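Local coordinates for COPII coat assembly protein SEC16 (Saccharomyces cerevisiae, PDB 3MZK) that helps initiate assembly of the COPII coat that forms transport vesicles at the endoplasmic reticulum, takes part in cargo selection and is also involved in autophagy, at residues L122-S126 against D127-M131; L271-P274 against P275-E279. All coordinates share one frame; numbering follows the deposited sequence.

Contact 1. Residues L122-S126 against D127-M131; sequences LLYNS and DELLM
The carbonyl oxygen of Ser126 receives two backbone N-H groups from the first turn of helix 127-134. Leu129 N lies 2.9 Å from Ser126 O in a bent bond, its nitrogen well above the carbonyl plane, while Leu130 N makes a weak bond to Ser126 O at 3.4 Å. One residue earlier in the chain, the Asn125 side chain reaches forward to the start of the same helix: Asp127 N donates to Asn125 OD1 at 3.2 Å, fairly straight at 157°, but it approaches from above the amide plane and misses the lone pairs. With CG opposite the backbone N and beside the carbonyl carbon (chi1 176°), the amide lies on the side of the following residues; the Asp127 carboxylate, turned 84° from it, makes no bond to it, and the grip is on the backbone N alone. Asn125 ND2 comes 3.9 Å from Glu128 CG, the two side chains meeting at a slant. The extended Glu128 chain brings its carboxylate near Asn125 O and Glu128 OE1 within 3.8 Å of Tyr124 OH, loose polar approaches without a bond. The Tyr124 ring is touched at its edge by Leu129, where Tyr124 CE2 and Leu129 CD1 are 4.1 Å apart; the two side chains cross at roughly a right angle. Tyr124 also packs on Ser254 and Ala257 of helix 252-261, and both Tyr124 and Leu129 lie against Gln162 of the second subunit, so this corner forms part of the contact between two copies of the protein. Tyr124 is the first residue to depart from helical geometry after helix 116-123, and the bond from Asp127 N to Asn125 OD1 closes an Asx turn, making the whole a short helix-to-helix corner with an Asn-capped entry into the second helix.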
loop_
_atom_site.group_PDB
_atom_site.type_symbol
_atom_site.label_atom_id
_atom_site.label_comp_id
_atom_site.label_asym_id
_atom_site.label_seq_id
_atom_site.Cartn_x
_atom_site.Cartn_y
_atom_site.Cartn_z
ATOM N N LEU B 122 22.256 -16.287 15.975
ATOM C CA LEU B 122 21.968 -16.873 17.277
ATOM C C LEU B 122 21.261 -18.214 17.116
ATOM O O LEU B 122 21.643 -19.193 17.746
ATOM C CB LEU B 122 21.124 -15.920 18.118
ATOM C CG LEU B 122 20.644 -16.447 19.466
ATOM C CD1 LEU B 122 21.821 -16.860 20.335
ATOM C CD2 LEU B 122 19.802 -15.398 20.164
ATOM N N LEU B 123 20.237 -18.256 16.267
ATOM C CA LEU B 123 19.529 -19.497 15.978
ATOM C C LEU B 123 20.455 -20.541 15.381
ATOM O O LEU B 123 20.418 -21.708 15.763
ATOM C CB LEU B 123 18.373 -19.254 15.009
ATOM C CG LEU B 123 17.186 -18.442 15.521
ATOM C CD1 LEU B 123 16.169 -18.228 14.418
ATOM C CD2 LEU B 123 16.542 -19.133 16.703
ATOM N N TYR B 124 21.290 -20.118 14.441
ATOM C CA TYR B 124 22.089 -21.060 13.666
ATOM C C TYR B 124 23.411 -20.446 13.244
ATOM O O TYR B 124 23.437 -19.439 12.534
ATOM C CB TYR B 124 21.299 -21.495 12.433
ATOM C CG TYR B 124 21.951 -22.572 11.604
ATOM C CD1 TYR B 124 21.923 -23.903 12.007
ATOM C CD2 TYR B 124 22.570 -22.263 10.398
ATOM C CE1 TYR B 124 22.508 -24.894 11.237
ATOM C CE2 TYR B 124 23.159 -23.246 9.620
ATOM C CZ TYR B 124 23.125 -24.557 10.043
ATOM O OH TYR B 124 23.711 -25.531 9.269
ATOM N N ASN B 125 24.509 -21.048 13.690
ATOM C CA ASN B 125 25.833 -20.594 13.293
ATOM C C ASN B 125 26.095 -20.927 11.837
ATOM O O ASN B 125 26.218 -22.093 11.473
ATOM C CB ASN B 125 26.912 -21.236 14.154
ATOM C CG ASN B 125 28.305 -20.848 13.709
ATOM O OD1 ASN B 125 28.525 -19.725 13.254
ATOM N ND2 ASN B 125 29.252 -21.777 13.817
ATOM N N SER B 126 26.185 -19.899 11.003
ATOM C CA SER B 126 26.335 -20.104 9.567
ATOM C C SER B 126 27.796 -20.233 9.148
ATOM O O SER B 126 28.090 -20.513 7.990
ATOM C CB SER B 126 25.656 -18.973 8.786
ATOM O OG SER B 126 26.268 -17.723 9.049
ATOM N N ASP B 127 28.701 -20.035 10.100
ATOM C CA ASP B 127 30.133 -20.071 9.822
ATOM C C ASP B 127 30.596 -21.428 9.289
ATOM O O ASP B 127 31.567 -21.511 8.534
ATOM C CB ASP B 127 30.933 -19.682 11.068
ATOM C CG ASP B 127 30.610 -18.280 11.551
ATOM O OD1 ASP B 127 29.947 -17.528 10.800
ATOM O OD2 ASP B 127 31.024 -17.926 12.677
ATOM N N GLU B 128 29.895 -22.484 9.685
ATOM C CA GLU B 128 30.176 -23.820 9.182
ATOM C C GLU B 128 30.070 -23.835 7.661
ATOM O O GLU B 128 30.868 -24.476 6.975
ATOM C CB GLU B 128 29.191 -24.820 9.782
ATOM C CG GLU B 128 29.061 -24.724 11.296
ATOM C CD GLU B 128 27.876 -25.503 11.838
ATOM O OE1 GLU B 128 27.000 -25.897 11.038
ATOM O OE2 GLU B 128 27.823 -25.722 13.067
ATOM N N LEU B 129 29.081 -23.107 7.144
ATOM C CA LEU B 129 28.805 -23.057 5.710
ATOM C C LEU B 129 29.808 -22.221 4.917
ATOM O O LEU B 129 30.053 -22.494 3.743
ATOM C CB LEU B 129 27.396 -22.521 5.462
ATOM C CG LEU B 129 26.216 -23.360 5.954
ATOM C CD1 LEU B 129 24.951 -22.522 5.987
ATOM C CD2 LEU B 129 26.026 -24.597 5.086
ATOM N N LEU B 130 30.371 -21.194 5.546
ATOM C CA LEU B 130 31.350 -20.337 4.882
ATOM C C LEU B 130 32.570 -21.139 4.454
ATOM O O LEU B 130 33.180 -20.859 3.420
ATOM C CB LEU B 130 31.780 -19.191 5.797
ATOM C CG LEU B 130 30.681 -18.217 6.217
ATOM C CD1 LEU B 130 31.224 -17.194 7.207
ATOM C CD2 LEU B 130 30.069 -17.537 5.001
ATOM N N MET B 131 32.922 -22.135 5.261
ATOM C CA MET B 131 34.017 -23.037 4.933
ATOM C C MET B 131 33.717 -23.727 3.612
ATOM O O MET B 131 34.529 -23.722 2.689
ATOM C CB MET B 131 34.181 -24.089 6.032
ATOM C CG MET B 131 34.467 -23.517 7.412
ATOM S SD MET B 131 36.051 -22.666 7.475
ATOM C CE MET B 131 37.102 -23.882 6.685
#

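Contact 2. Residues L271-P274 against P275-E279; sequences LLIP and PVVLE
Val277 lies between Ile273 and Pro274 with one methyl for each. Its CG1, set opposite the backbone N (chi1 -180°), meets the branch methyl of Ile273, with Val277 CG1 and Ile273 CG2 4.1 Å apart and the side chains crossing at about a right angle. Its other methyl lies beside the Pro274 ring, Val277 CG2 standing 4.0 Å from Pro274 CD; here the side chains run side by side and point the same way. Ile263 touches both Val277 and Pro274, and Phe227 adds to the cover of Val277, joining the helix start to neighbouring loops. Farther out, Ile273 CD1 and Leu278 CD1 make a looser apolar contact at 4.5 Å. At the polar edge Pro274, the N-cap residue of helix 275-290, offers its carbonyl to two donors. Leu278 N binds Pro274 O at 3.1 Å, tilted 17° from the carbonyl plane, whereas Val277 N, at 2.7 Å from Pro274 O, comes from above that plane at a more bent donor angle of 132°. Pro275 lacks an N-H, but a first-turn N-H would have no preceding helical carbonyl to bind, and proline is well accommodated there; the helix start is thus held by backbone bonds and apolar side chains, with no polar side chain bonding across.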
loop_
_atom_site.group_PDB
_atom_site.type_symbol
_atom_site.label_atom_id
_atom_site.label_comp_id
_atom_site.label_asym_id
_atom_site.label_seq_id
_atom_site.Cartn_x
_atom_site.Cartn_y
_atom_site.Cartn_z
ATOM N N LEU B 271 13.904 -2.661 13.171
ATOM C CA LEU B 271 13.029 -3.501 13.972
ATOM C C LEU B 271 11.668 -3.667 13.314
ATOM O O LEU B 271 10.689 -4.008 13.979
ATOM C CB LEU B 271 12.863 -2.903 15.368
ATOM C CG LEU B 271 14.152 -2.661 16.152
ATOM C CD1 LEU B 271 13.871 -1.871 17.421
ATOM C CD2 LEU B 271 14.837 -3.982 16.469
ATOM N N LEU B 272 11.603 -3.420 12.009
ATOM C CA LEU B 272 10.353 -3.589 11.278
ATOM C C LEU B 272 10.337 -4.916 10.534
ATOM O O LEU B 272 10.990 -5.074 9.503
ATOM C CB LEU B 272 10.119 -2.431 10.304
ATOM C CG LEU B 272 8.826 -2.496 9.480
ATOM C CD1 LEU B 272 7.600 -2.344 10.367
ATOM C CD2 LEU B 272 8.830 -1.433 8.401
ATOM N N ILE B 273 9.590 -5.871 11.072
ATOM C CA ILE B 273 9.438 -7.170 10.444
ATOM C C ILE B 273 8.528 -7.013 9.234
ATOM O O ILE B 273 7.457 -6.418 9.333
ATOM C CB ILE B 273 8.820 -8.183 11.430
ATOM C CG1 ILE B 273 9.213 -7.823 12.866
ATOM C CG2 ILE B 273 9.244 -9.609 11.083
ATOM C CD1 ILE B 273 8.519 -8.643 13.933
ATOM N N PRO B 274 8.959 -7.523 8.074
ATOM C CA PRO B 274 8.100 -7.442 6.889
ATOM C C PRO B 274 6.930 -8.389 7.060
ATOM O O PRO B 274 7.141 -9.534 7.445
ATOM C CB PRO B 274 9.008 -7.930 5.753
ATOM C CG PRO B 274 10.410 -7.906 6.316
ATOM C CD PRO B 274 10.258 -8.148 7.781
ATOM N N PRO B 275 5.710 -7.923 6.773
ATOM C CA PRO B 275 4.487 -8.704 6.986
ATOM C C PRO B 275 4.597 -10.174 6.573
ATOM O O PRO B 275 4.144 -11.041 7.316
ATOM C CB PRO B 275 3.463 -7.972 6.121
ATOM C CG PRO B 275 3.924 -6.551 6.150
ATOM C CD PRO B 275 5.427 -6.606 6.173
ATOM N N VAL B 276 5.187 -10.453 5.416
ATOM C CA VAL B 276 5.299 -11.830 4.931
ATOM C C VAL B 276 6.144 -12.697 5.859
ATOM O O VAL B 276 5.922 -13.901 5.977
ATOM C CB VAL B 276 5.911 -11.894 3.517
ATOM C CG1 VAL B 276 4.964 -11.285 2.508
ATOM C CG2 VAL B 276 7.254 -11.194 3.501
ATOM N N VAL B 277 7.127 -12.078 6.501
ATOM C CA VAL B 277 7.973 -12.779 7.450
ATOM C C VAL B 277 7.209 -12.966 8.759
ATOM O O VAL B 277 7.370 -13.969 9.458
ATOM C CB VAL B 277 9.297 -12.022 7.690
ATOM C CG1 VAL B 277 10.177 -12.767 8.687
ATOM C CG2 VAL B 277 10.040 -11.845 6.385
ATOM N N LEU B 278 6.362 -11.998 9.079
ATOM C CA LEU B 278 5.529 -12.105 10.262
ATOM C C LEU B 278 4.553 -13.277 10.139
ATOM O O LEU B 278 4.421 -14.058 11.074
ATOM C CB LEU B 278 4.788 -10.794 10.541
ATOM C CG LEU B 278 4.045 -10.780 11.879
ATOM C CD1 LEU B 278 4.971 -11.236 13.001
ATOM C CD2 LEU B 278 3.466 -9.408 12.179
ATOM N N GLU B 279 3.878 -13.407 8.995
ATOM C CA GLU B 279 2.991 -14.549 8.778
ATOM C C GLU B 279 3.744 -15.854 9.000
ATOM O O GLU B 279 3.268 -16.749 9.695
ATOM C CB GLU B 279 2.408 -14.560 7.369
ATOM C CG GLU B 279 1.633 -13.322 6.962
ATOM C CD GLU B 279 1.163 -13.395 5.516
ATOM O OE1 GLU B 279 0.722 -14.487 5.097
ATOM O OE2 GLU B 279 1.250 -12.374 4.797
#

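Overall arrangement
Both contacts are local helix starts near the surface of an elongated, mostly helical domain, consistent with the ACE1-type unit of Sec16, and they do not touch: their centres are 23 Å apart and their nearest atoms about 10 Å. Contact 1 joins the consecutive helices 116-123 and 127-134, whereas contact 2 leads from a loop into helix 275-290. The first adds one side-chain bond, accepted by Asn125, to its backbone bonds and lies against the second subunit. The second is apolar beyond its backbone bonds, includes the buried Val277, and meets no other chain. Helix 252-261 packs on contact 1 and precedes the loop that supplies contact 2.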